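Local coordinates for oxidoreductase protein (Agrobacterium radiobacter, PDB 5UI9) that binds NAD+ and a small dihydroxy acid, and is probably a dehydrogenase of the GFO/IDH/MocA family, at residues A9-G14 with A61-G66; K25-A30 with H301-L306; A82-A87 with I119-H124; D106-V111 with D318-F323. All coordinates share one frame; numbering follows the deposited sequence.

In the fold
All four contacts build on the NAD-binding Rossmann domain. Contact 1 packs helix 59-65 on strand 6-11 of the six-stranded parallel sheet. Contact 3 sets helix 80-89 against strand 121-124, an outermost strand of that sheet. The two centres lie about 13 Å apart, and Phe63 touches Met86 and Ala87. Contact 1 closes along the chain before contact 3 opens. Contacts 2 and 4 bring back helices 289-308 and 316-335. Contact 3 is nested inside the loop closed by contact 2, and their centres are about 17 Å apart. Contact 4, its centre about 11 Å from that of contact 3, crosses it along the chain. Helices from late in the chain thus pack back on the cofactor domain.

Contact 1 of 4, residues A9-G14 with A61-G66; sequences ALIGCG and ALFADG. With NAD (nicotinamide-adenine-dinucleotide), chain C.
The contact belongs to the NAD-binding Rossmann domain, where Ile11 and Ala9 of the first strand meet Leu62 and Phe63 of helix 59-65. The strand and helix segments run nearly antiparallel, at 166°, with axes 10.8 Å apart. No hydrogen bond crosses; the contact is apolar and buried. Leu62 does most of the touching. Its CG lies anti to the backbone N (chi1 170°), which sends both methyls toward the strand. Leu62 CD2 sits 3.6 Å from Ile11 CG1. Ala9 CB, two residues back along the strand, touches both methyls of Leu62, with CD1 of Leu62 at 4.0 Å. Phe63 comes in beside Leu62. Phe63 CE2 is 4.0 Å from Ile11 CD1; the approach to the ring is oblique, and the two side chains cross at about a right angle. Ile11 works in two directions. Its CG1-CD1 arm meets the helix, while Ile11 CG2 touches the adenine, 3.8 Å from NAD C2A. Beyond the strand the chain turns tightly under the cofactor. Gly12 CA lies 3.4 Å from NAD O4B, and Gly14 CA lies 3.2 Å from NAD O5B. The backbone thus comes directly against the cofactor. Asp37 holds the amide of Cys13 and also binds NAD. This glycine turn after the first strand, with Gly12 and Gly14 against the cofactor, fits the GxGxxA pattern of a Rossmann dinucleotide-binding fold.

Contact 2 of 4, residues K25-A30 with H301-L306; sequences KDVKGA and HWTDRL. With MG (magnesium ion), chain E.
Thr303 of helix 289-308 meets Val27, Ala30 and the turn between them, next to a bound magnesium ion. The packing rests on this one threonine. Val27 and Thr303 reach toward each other tip to tip, with Val27 CG1 3.4 Å from Thr303 OG1. Ala30 CB lies 3.7 Å from Thr303 OG1 as well. The other branch of Thr303, CG2, is anti to the backbone N and rests on the turn. Thr303 CG2 sits 3.7 Å from both Lys28 O and Gly29 O. Gly29 has a positive phi of 99° in this turn.

No hydrogen bond joins the two segments. The hydroxyl of Thr303 is instead hydrogen-bonded to Gln299 O, one turn back in its own helix. That bond ties the branch that faces Val27 and Ala30 to the helix backbone. Gln300 NE2 reaches across to Lys28 O and adds a hydrogen bond beside the van der Waals packing.

The turn also binds the metal. Magnesium is held by Val27 O at 2.3 Å and Ala30 O at 2.2 Å. A water and Trp24 O are further ligands. The carbonyls thus face the ion while the side chains of Val27 and Ala30 face Thr303.

The turn links helix 17-26 to strand 30-36. Helix 289-308 lies against it, with Trp24 touching Thr303 and Leu6 of strand 6-11 touching Ala30.

Contact 3 of 4, residues A82-A87 with I119-H124; sequences ALVEMA and IPLMVH
Val84 and Leu121 meet through their methyl groups, with a second, looser touch between Ile119 and Ala87. Leu121 CG is anti to the backbone N (chi1 176°), which carries the side chain out of the sheet toward helix 80-89. The CD1 branch does the touching. Leu121 CD1 lies 4.1 Å from Val84 CG1 and 4.2 Å from Val84 CG2, so one methyl rests against both valine branches. The two side chains cross at about a right angle.

Ile119 is arranged differently. Its CG1 lies between the backbone N and the carbonyl carbon, a crowded position, with chi1 57°. The arm leads Ile119 CD1 to the backbone of the helix, 4.2 Å from Ala87 C. These distances are ordinary van der Waals spacings, and no hydrogen bond crosses.

Cys114 of helix 104-116 touches Val84, Ile119 and Leu121. Ala94 of the adjacent strand touches Ala87 and Leu121. Further along the chain from Leu121, His124 touches NAD. A helix packed through aliphatic side chains on a parallel sheet is typical of the alpha/beta Rossmann fold.

Contact 4 of 4, residues D106-V111 with D318-F323; sequences DAKAMV and DNLKTF
Leu320 carries this contact, meeting Ala107, Lys108 and Val111. The helical segments 106-111 and 318-323 run antiparallel, at 179°, with axes 10.1 Å apart at closest approach. Walking along 318-323, Asp318 comes first. It turns elsewhere, to a salt bridge with Arg188. Asn319 follows and touches Phe100, a loop residue that also packs on Ala107 and Val111.

Leu320 is next. Its CG stands anti to the carbonyl carbon (chi1 -65°), and both branches reach the opposite helix. Leu320 CD2 lies 3.6 Å from Ala107 CB and 3.6 Å from Lys108 N, over the helix backbone. Val111 CG2 meets Leu320 tip to tip, 4.0 Å from Leu320 CD2 and 4.1 Å from Leu320 CD1. Lys108 crosses it at about a right angle, with Lys108 CG 4.1 Å from Leu320 CD2, while its NZ is hydrogen-bonded to Met344 O near the chain end.

The pairing joins helix 104-116 of the Rossmann domain to helix 316-335, which comes late in the chain and also packs on helix 175-191.

Thr322 OG1 is hydrogen-bonded to Asp185 and Arg188. Phe323 points its side chain back toward helix 104-116 and touches Ile181 of helix 175-191.

Contact 1 of 4, residues A9-G14 with A61-G66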
# COMPACT_ATOMS: atom_id res chain seq x y z
N ALA A 9 -32.47 -8.70 24.43
CA ALA A 9 -32.73 -7.31 24.79
C ALA A 9 -31.66 -6.48 24.10
O ALA A 9 -30.48 -6.80 24.22
CB ALA A 9 -32.66 -7.11 26.28
N LEU A 10 -32.06 -5.43 23.38
CA LEU A 10 -31.10 -4.54 22.72
C LEU A 10 -31.00 -3.24 23.51
O LEU A 10 -32.02 -2.65 23.87
CB LEU A 10 -31.49 -4.30 21.27
CG LEU A 10 -30.53 -3.39 20.48
CD1 LEU A 10 -30.31 -3.89 19.06
CD2 LEU A 10 -31.02 -1.94 20.45
N ILE A 11 -29.78 -2.82 23.80
CA ILE A 11 -29.50 -1.59 24.55
C ILE A 11 -28.74 -0.64 23.63
O ILE A 11 -27.63 -0.95 23.20
CB ILE A 11 -28.65 -1.87 25.81
CG1 ILE A 11 -29.33 -2.91 26.71
CG2 ILE A 11 -28.38 -0.58 26.59
CD1 ILE A 11 -28.41 -3.46 27.78
N GLY A 12 -29.34 0.52 23.35
CA GLY A 12 -28.78 1.53 22.47
C GLY A 12 -29.56 1.55 21.17
O GLY A 12 -29.14 0.94 20.21
N CYS A 13 -30.69 2.25 21.16
CA CYS A 13 -31.60 2.28 20.01
C CYS A 13 -31.25 3.41 19.04
O CYS A 13 -32.12 4.21 18.65
CB CYS A 13 -33.05 2.42 20.50
SG CYS A 13 -33.63 0.99 21.44
N GLY A 14 -29.99 3.45 18.62
CA GLY A 14 -29.47 4.57 17.84
C GLY A 14 -29.52 4.35 16.34
O GLY A 14 -30.31 3.54 15.84
N ALA A 61 -32.61 -1.34 35.28
CA ALA A 61 -33.99 -1.80 35.42
C ALA A 61 -34.28 -2.98 34.48
O ALA A 61 -34.90 -3.96 34.90
CB ALA A 61 -34.96 -0.66 35.16
N LEU A 62 -33.84 -2.86 33.23
CA LEU A 62 -33.95 -3.94 32.25
C LEU A 62 -33.41 -5.25 32.81
O LEU A 62 -34.11 -6.26 32.83
CB LEU A 62 -33.22 -3.57 30.95
CG LEU A 62 -33.01 -4.63 29.87
CD1 LEU A 62 -34.33 -4.99 29.20
CD2 LEU A 62 -32.00 -4.14 28.84
N PHE A 63 -32.17 -5.23 33.29
CA PHE A 63 -31.54 -6.42 33.87
C PHE A 63 -32.25 -6.92 35.14
O PHE A 63 -32.33 -8.13 35.35
CB PHE A 63 -30.05 -6.18 34.15
CG PHE A 63 -29.18 -6.28 32.93
CD1 PHE A 63 -28.96 -7.50 32.31
CD2 PHE A 63 -28.58 -5.15 32.39
CE1 PHE A 63 -28.16 -7.60 31.19
CE2 PHE A 63 -27.78 -5.24 31.26
CZ PHE A 63 -27.58 -6.47 30.66
N ALA A 64 -32.75 -6.01 35.96
CA ALA A 64 -33.50 -6.37 37.17
C ALA A 64 -34.77 -7.15 36.85
O ALA A 64 -35.05 -8.17 37.48
CB ALA A 64 -33.83 -5.13 37.99
N ASP A 65 -35.54 -6.67 35.86
CA ASP A 65 -36.73 -7.39 35.37
C ASP A 65 -36.38 -8.69 34.66
O ASP A 65 -37.10 -9.68 34.78
CB ASP A 65 -37.56 -6.51 34.42
CG ASP A 65 -38.40 -5.47 35.14
OD1 ASP A 65 -38.41 -5.42 36.38
OD2 ASP A 65 -39.08 -4.69 34.44
N GLY A 66 -35.28 -8.68 33.90
CA GLY A 66 -34.82 -9.87 33.18
C GLY A 66 -35.79 -10.31 32.11
O GLY A 66 -36.44 -9.47 31.46
PA NAD C . -25.85 6.59 18.19
O1A NAD C . -25.37 7.73 19.08
O2A NAD C . -26.68 6.88 16.98
O5B NAD C . -26.66 5.56 19.11
C5B NAD C . -26.31 5.27 20.45
C4B NAD C . -27.60 5.16 21.24
O4B NAD C . -27.32 4.59 22.51
C3B NAD C . -28.24 6.52 21.50
O3B NAD C . -29.62 6.48 21.12
C2B NAD C . -28.06 6.77 23.00
O2B NAD C . -29.18 7.46 23.56
C1B NAD C . -27.94 5.36 23.54
N9A NAD C . -27.14 5.16 24.77
C8A NAD C . -25.88 5.59 25.02
N7A NAD C . -25.48 5.17 26.25
C5A NAD C . -26.48 4.45 26.79
C6A NAD C . -26.72 3.71 28.06
N6A NAD C . -25.79 3.66 29.04
N1A NAD C . -27.91 3.09 28.21
C2A NAD C . -28.87 3.12 27.26
N3A NAD C . -28.71 3.77 26.09
C4A NAD C . -27.56 4.44 25.80
O3 NAD C . -24.57 5.72 17.77
PN NAD C . -24.52 4.79 16.45
O1N NAD C . -24.12 5.62 15.26
O2N NAD C . -25.76 3.95 16.38
O5D NAD C . -23.25 3.89 16.84
C5D NAD C . -23.31 3.04 17.98
C4D NAD C . -22.15 2.08 17.92
O4D NAD C . -22.27 1.30 16.72
C3D NAD C . -20.81 2.80 17.87
O3D NAD C . -19.90 2.21 18.81
C2D NAD C . -20.32 2.61 16.44
O2D NAD C . -18.91 2.47 16.33
C1D NAD C . -21.03 1.33 16.00
N1N NAD C . -21.28 1.19 14.55
C2N NAD C . -20.98 0.00 14.00
C3N NAD C . -21.17 -0.25 12.65
C7N NAD C . -20.81 -1.61 12.12
O7N NAD C . -20.97 -2.60 12.84
N7N NAD C . -20.32 -1.74 10.89
C4N NAD C . -21.68 0.77 11.85
C5N NAD C . -22.00 2.00 12.43
C6N NAD C . -21.79 2.19 13.79

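Contact 2 of 4, residues K25-A30 with H301-L306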
# COMPACT_ATOMS: atom_id res chain seq x y z
N LYS A 25 -35.07 -9.70 13.35
CA LYS A 25 -36.33 -10.22 12.81
C LYS A 25 -36.05 -11.35 11.81
O LYS A 25 -36.63 -12.43 11.93
CB LYS A 25 -37.16 -9.07 12.20
CG LYS A 25 -38.50 -9.47 11.59
CD LYS A 25 -39.66 -8.57 12.03
CE LYS A 25 -39.43 -7.08 11.79
NZ LYS A 25 -39.08 -6.77 10.38
N ASP A 26 -35.13 -11.11 10.87
CA ASP A 26 -34.69 -12.14 9.90
C ASP A 26 -33.95 -13.33 10.52
O ASP A 26 -33.95 -14.40 9.93
CB ASP A 26 -33.76 -11.53 8.83
CG ASP A 26 -34.47 -10.63 7.83
OD1 ASP A 26 -35.72 -10.60 7.78
OD2 ASP A 26 -33.75 -9.95 7.07
N VAL A 27 -33.27 -13.15 11.65
CA VAL A 27 -32.54 -14.25 12.28
C VAL A 27 -33.51 -15.37 12.66
O VAL A 27 -34.56 -15.10 13.25
CB VAL A 27 -31.76 -13.80 13.55
CG1 VAL A 27 -31.29 -15.00 14.38
CG2 VAL A 27 -30.56 -12.92 13.17
N LYS A 28 -33.14 -16.60 12.32
CA LYS A 28 -33.88 -17.78 12.74
C LYS A 28 -33.33 -18.34 14.06
O LYS A 28 -32.13 -18.61 14.18
CB LYS A 28 -33.88 -18.85 11.64
CG LYS A 28 -34.96 -18.58 10.59
CD LYS A 28 -34.62 -19.14 9.22
CE LYS A 28 -35.69 -18.78 8.20
NZ LYS A 28 -35.11 -18.60 6.84
N GLY A 29 -34.23 -18.50 15.03
CA GLY A 29 -33.89 -19.00 16.36
C GLY A 29 -33.73 -17.91 17.41
O GLY A 29 -33.37 -18.21 18.55
N ALA A 30 -34.00 -16.65 17.04
CA ALA A 30 -33.92 -15.54 17.99
C ALA A 30 -34.73 -14.32 17.55
O ALA A 30 -34.96 -14.12 16.35
CB ALA A 30 -32.46 -15.14 18.22
N HIS A 301 -24.89 -16.09 13.17
CA HIS A 301 -23.71 -16.78 13.70
C HIS A 301 -23.77 -16.83 15.23
O HIS A 301 -23.64 -17.91 15.81
CB HIS A 301 -22.43 -16.12 13.20
CG HIS A 301 -21.17 -16.64 13.82
ND1 HIS A 301 -20.57 -17.82 13.42
CD2 HIS A 301 -20.38 -16.13 14.80
CE1 HIS A 301 -19.48 -18.02 14.13
NE2 HIS A 301 -19.34 -17.01 14.97
N TRP A 302 -23.98 -15.68 15.86
CA TRP A 302 -24.17 -15.60 17.32
C TRP A 302 -25.22 -16.60 17.81
O TRP A 302 -24.98 -17.36 18.74
CB TRP A 302 -24.57 -14.19 17.75
CG TRP A 302 -25.13 -14.11 19.16
CD1 TRP A 302 -26.45 -14.12 19.52
CD2 TRP A 302 -24.38 -14.02 20.38
NE1 TRP A 302 -26.57 -14.06 20.89
CE2 TRP A 302 -25.31 -14.00 21.44
CE3 TRP A 302 -23.01 -13.97 20.67
CZ2 TRP A 302 -24.92 -13.90 22.79
CZ3 TRP A 302 -22.62 -13.89 22.01
CH2 TRP A 302 -23.57 -13.85 23.05
N THR A 303 -26.39 -16.55 17.17
CA THR A 303 -27.54 -17.38 17.53
C THR A 303 -27.26 -18.88 17.40
O THR A 303 -27.61 -19.65 18.30
CB THR A 303 -28.76 -16.99 16.67
OG1 THR A 303 -29.04 -15.60 16.85
CG2 THR A 303 -30.00 -17.82 17.04
N ASP A 304 -26.61 -19.27 16.30
CA ASP A 304 -26.20 -20.66 16.09
C ASP A 304 -25.23 -21.11 17.18
O ASP A 304 -25.41 -22.20 17.75
CB ASP A 304 -25.53 -20.85 14.72
CG ASP A 304 -26.48 -20.65 13.53
OD1 ASP A 304 -27.72 -20.64 13.73
OD2 ASP A 304 -25.97 -20.49 12.40
N ARG A 305 -24.23 -20.28 17.45
CA ARG A 305 -23.20 -20.61 18.45
C ARG A 305 -23.70 -20.65 19.90
O ARG A 305 -23.27 -21.49 20.69
CB ARG A 305 -22.01 -19.64 18.34
CG ARG A 305 -21.17 -19.85 17.08
CD ARG A 305 -20.42 -21.18 17.11
NE ARG A 305 -19.53 -21.32 15.95
CZ ARG A 305 -19.92 -21.66 14.72
NH1 ARG A 305 -21.20 -21.92 14.44
NH2 ARG A 305 -19.01 -21.75 13.76
N LEU A 306 -24.62 -19.74 20.24
CA LEU A 306 -25.24 -19.73 21.55
C LEU A 306 -26.11 -20.98 21.75
O LEU A 306 -26.08 -21.58 22.82
CB LEU A 306 -26.06 -18.45 21.73
CG LEU A 306 -26.60 -18.14 23.13
CD1 LEU A 306 -25.47 -18.12 24.15
CD2 LEU A 306 -27.37 -16.82 23.14
MG MG E . -35.87 -13.53 14.39
O HOH W 1 -37.66 -15.02 14.23

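Contact 3 of 4, residues A82-A87 with I119-H124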
# COMPACT_ATOMS: atom_id res chain seq x y z
N ALA A 82 -19.37 -0.95 31.29
CA ALA A 82 -20.40 -1.08 32.32
C ALA A 82 -21.50 -2.06 31.91
O ALA A 82 -21.92 -2.89 32.71
CB ALA A 82 -21.00 0.29 32.66
N LEU A 83 -21.94 -1.98 30.65
CA LEU A 83 -23.03 -2.85 30.18
C LEU A 83 -22.62 -4.32 30.08
O LEU A 83 -23.42 -5.20 30.39
CB LEU A 83 -23.62 -2.33 28.87
CG LEU A 83 -24.37 -0.99 29.03
CD1 LEU A 83 -24.65 -0.38 27.66
CD2 LEU A 83 -25.65 -1.15 29.84
N VAL A 84 -21.37 -4.57 29.67
CA VAL A 84 -20.83 -5.93 29.66
C VAL A 84 -20.69 -6.47 31.09
O VAL A 84 -20.99 -7.64 31.34
CB VAL A 84 -19.47 -6.01 28.91
CG1 VAL A 84 -18.79 -7.35 29.11
CG2 VAL A 84 -19.70 -5.77 27.42
N GLU A 85 -20.24 -5.62 32.01
CA GLU A 85 -20.15 -5.98 33.43
C GLU A 85 -21.52 -6.33 34.05
O GLU A 85 -21.62 -7.29 34.82
CB GLU A 85 -19.43 -4.88 34.24
CG GLU A 85 -17.93 -4.86 34.00
CD GLU A 85 -17.22 -3.59 34.47
OE1 GLU A 85 -17.87 -2.60 34.88
OE2 GLU A 85 -15.97 -3.58 34.44
N MET A 86 -22.55 -5.54 33.71
CA MET A 86 -23.93 -5.80 34.15
C MET A 86 -24.43 -7.14 33.60
O MET A 86 -25.09 -7.91 34.32
CB MET A 86 -24.88 -4.69 33.70
CG MET A 86 -24.71 -3.35 34.41
SD MET A 86 -26.04 -2.18 34.02
CE MET A 86 -25.19 -0.61 34.05
N ALA A 87 -24.12 -7.41 32.33
CA ALA A 87 -24.48 -8.68 31.70
C ALA A 87 -23.83 -9.85 32.43
O ALA A 87 -24.51 -10.82 32.76
CB ALA A 87 -24.09 -8.68 30.22
N ILE A 119 -20.10 -16.87 30.69
CA ILE A 119 -21.05 -16.41 29.67
C ILE A 119 -20.30 -16.05 28.38
O ILE A 119 -19.18 -15.53 28.43
CB ILE A 119 -21.92 -15.22 30.13
CG1 ILE A 119 -21.07 -14.01 30.57
CG2 ILE A 119 -22.86 -15.65 31.24
CD1 ILE A 119 -21.67 -12.67 30.19
N PRO A 120 -20.90 -16.35 27.21
CA PRO A 120 -20.31 -15.91 25.96
C PRO A 120 -20.27 -14.38 25.82
O PRO A 120 -21.17 -13.67 26.30
CB PRO A 120 -21.23 -16.51 24.89
CG PRO A 120 -21.87 -17.67 25.55
CD PRO A 120 -22.02 -17.29 26.99
N LEU A 121 -19.20 -13.88 25.19
CA LEU A 121 -19.08 -12.47 24.83
C LEU A 121 -18.58 -12.40 23.40
O LEU A 121 -17.50 -12.91 23.10
CB LEU A 121 -18.09 -11.76 25.76
CG LEU A 121 -17.76 -10.29 25.45
CD1 LEU A 121 -19.01 -9.43 25.54
CD2 LEU A 121 -16.67 -9.78 26.38
N MET A 122 -19.37 -11.78 22.52
CA MET A 122 -18.99 -11.57 21.13
C MET A 122 -18.94 -10.08 20.84
O MET A 122 -19.84 -9.34 21.24
CB MET A 122 -19.99 -12.22 20.17
CG MET A 122 -19.56 -12.16 18.71
SD MET A 122 -20.76 -12.81 17.53
CE MET A 122 -21.94 -11.47 17.44
N VAL A 123 -17.90 -9.65 20.13
CA VAL A 123 -17.86 -8.29 19.61
C VAL A 123 -18.59 -8.29 18.27
O VAL A 123 -18.34 -9.16 17.42
CB VAL A 123 -16.42 -7.77 19.46
CG1 VAL A 123 -16.40 -6.34 18.90
CG2 VAL A 123 -15.73 -7.83 20.82
N HIS A 124 -19.50 -7.35 18.09
CA HIS A 124 -20.16 -7.20 16.80
C HIS A 124 -19.14 -6.54 15.86
O HIS A 124 -19.10 -5.32 15.72
CB HIS A 124 -21.47 -6.39 16.92
CG HIS A 124 -22.30 -6.41 15.67
ND1 HIS A 124 -23.61 -6.85 15.67
CD2 HIS A 124 -22.03 -6.02 14.40
CE1 HIS A 124 -24.10 -6.74 14.45
NE2 HIS A 124 -23.16 -6.25 13.66

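Contact 4 of 4, residues D106-V111 with D318-F323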
# COMPACT_ATOMS: atom_id res chain seq x y z
N ASP A 106 -9.30 -1.95 29.50
CA ASP A 106 -10.76 -2.12 29.69
C ASP A 106 -11.30 -3.36 28.98
O ASP A 106 -12.14 -4.08 29.53
CB ASP A 106 -11.54 -0.89 29.20
CG ASP A 106 -11.42 0.31 30.13
OD1 ASP A 106 -11.07 0.14 31.32
OD2 ASP A 106 -11.71 1.43 29.67
N ALA A 107 -10.82 -3.58 27.75
CA ALA A 107 -11.24 -4.73 26.96
C ALA A 107 -10.87 -6.04 27.64
O ALA A 107 -11.70 -6.93 27.74
CB ALA A 107 -10.65 -4.66 25.55
N LYS A 108 -9.63 -6.14 28.13
CA LYS A 108 -9.17 -7.32 28.87
C LYS A 108 -10.01 -7.61 30.12
O LYS A 108 -10.34 -8.77 30.38
CB LYS A 108 -7.71 -7.17 29.31
CG LYS A 108 -6.68 -7.39 28.21
CD LYS A 108 -5.29 -7.25 28.80
CE LYS A 108 -4.21 -7.20 27.74
NZ LYS A 108 -2.92 -6.71 28.32
N ALA A 109 -10.35 -6.57 30.88
CA ALA A 109 -11.19 -6.73 32.09
C ALA A 109 -12.58 -7.23 31.73
O ALA A 109 -13.14 -8.09 32.42
CB ALA A 109 -11.27 -5.44 32.88
N MET A 110 -13.14 -6.69 30.64
CA MET A 110 -14.45 -7.13 30.13
C MET A 110 -14.44 -8.61 29.73
O MET A 110 -15.37 -9.36 30.05
CB MET A 110 -14.90 -6.26 28.95
CG MET A 110 -15.28 -4.84 29.33
SD MET A 110 -15.06 -3.65 27.99
CE MET A 110 -16.49 -4.03 26.99
N VAL A 111 -13.37 -9.02 29.05
CA VAL A 111 -13.18 -10.42 28.66
C VAL A 111 -13.04 -11.30 29.91
O VAL A 111 -13.65 -12.37 29.98
CB VAL A 111 -11.98 -10.59 27.70
CG1 VAL A 111 -11.63 -12.05 27.47
CG2 VAL A 111 -12.28 -9.92 26.37
N ASP A 318 -10.90 -13.20 21.12
CA ASP A 318 -10.31 -13.00 19.79
C ASP A 318 -10.12 -11.51 19.49
O ASP A 318 -9.07 -11.10 18.99
CB ASP A 318 -11.17 -13.62 18.69
CG ASP A 318 -10.59 -13.39 17.29
OD1 ASP A 318 -9.69 -14.16 16.88
OD2 ASP A 318 -11.01 -12.42 16.60
N ASN A 319 -11.13 -10.71 19.82
CA ASN A 319 -11.14 -9.30 19.47
C ASN A 319 -10.03 -8.49 20.16
O ASN A 319 -9.63 -7.46 19.64
CB ASN A 319 -12.51 -8.67 19.75
CG ASN A 319 -12.69 -7.34 19.04
OD1 ASN A 319 -12.67 -6.28 19.67
ND2 ASN A 319 -12.85 -7.38 17.72
N LEU A 320 -9.55 -8.95 21.32
CA LEU A 320 -8.37 -8.35 21.97
C LEU A 320 -7.17 -8.25 21.02
O LEU A 320 -6.42 -7.28 21.07
CB LEU A 320 -7.94 -9.15 23.20
CG LEU A 320 -8.88 -9.24 24.41
CD1 LEU A 320 -8.27 -10.15 25.47
CD2 LEU A 320 -9.18 -7.86 24.98
N LYS A 321 -7.01 -9.25 20.16
CA LYS A 321 -5.88 -9.28 19.22
C LYS A 321 -6.06 -8.31 18.05
O LYS A 321 -5.08 -7.91 17.43
CB LYS A 321 -5.61 -10.71 18.75
CG LYS A 321 -5.04 -11.59 19.87
CD LYS A 321 -4.87 -13.05 19.48
CE LYS A 321 -6.17 -13.81 19.59
NZ LYS A 321 -6.04 -15.22 19.12
N THR A 322 -7.31 -7.95 17.76
CA THR A 322 -7.61 -6.84 16.85
C THR A 322 -7.46 -5.51 17.57
O THR A 322 -6.79 -4.60 17.07
CB THR A 322 -9.04 -6.97 16.27
OG1 THR A 322 -9.07 -8.08 15.36
CG2 THR A 322 -9.46 -5.71 15.53
N PHE A 323 -8.07 -5.39 18.75
CA PHE A 323 -8.07 -4.13 19.49
C PHE A 323 -6.66 -3.66 19.85
O PHE A 323 -6.38 -2.47 19.78
CB PHE A 323 -8.94 -4.17 20.75
CG PHE A 323 -9.25 -2.81 21.28
CD1 PHE A 323 -8.36 -2.15 22.12
CD2 PHE A 323 -10.41 -2.15 20.89
CE1 PHE A 323 -8.62 -0.87 22.58
CE2 PHE A 323 -10.68 -0.87 21.35
CZ PHE A 323 -9.78 -0.23 22.20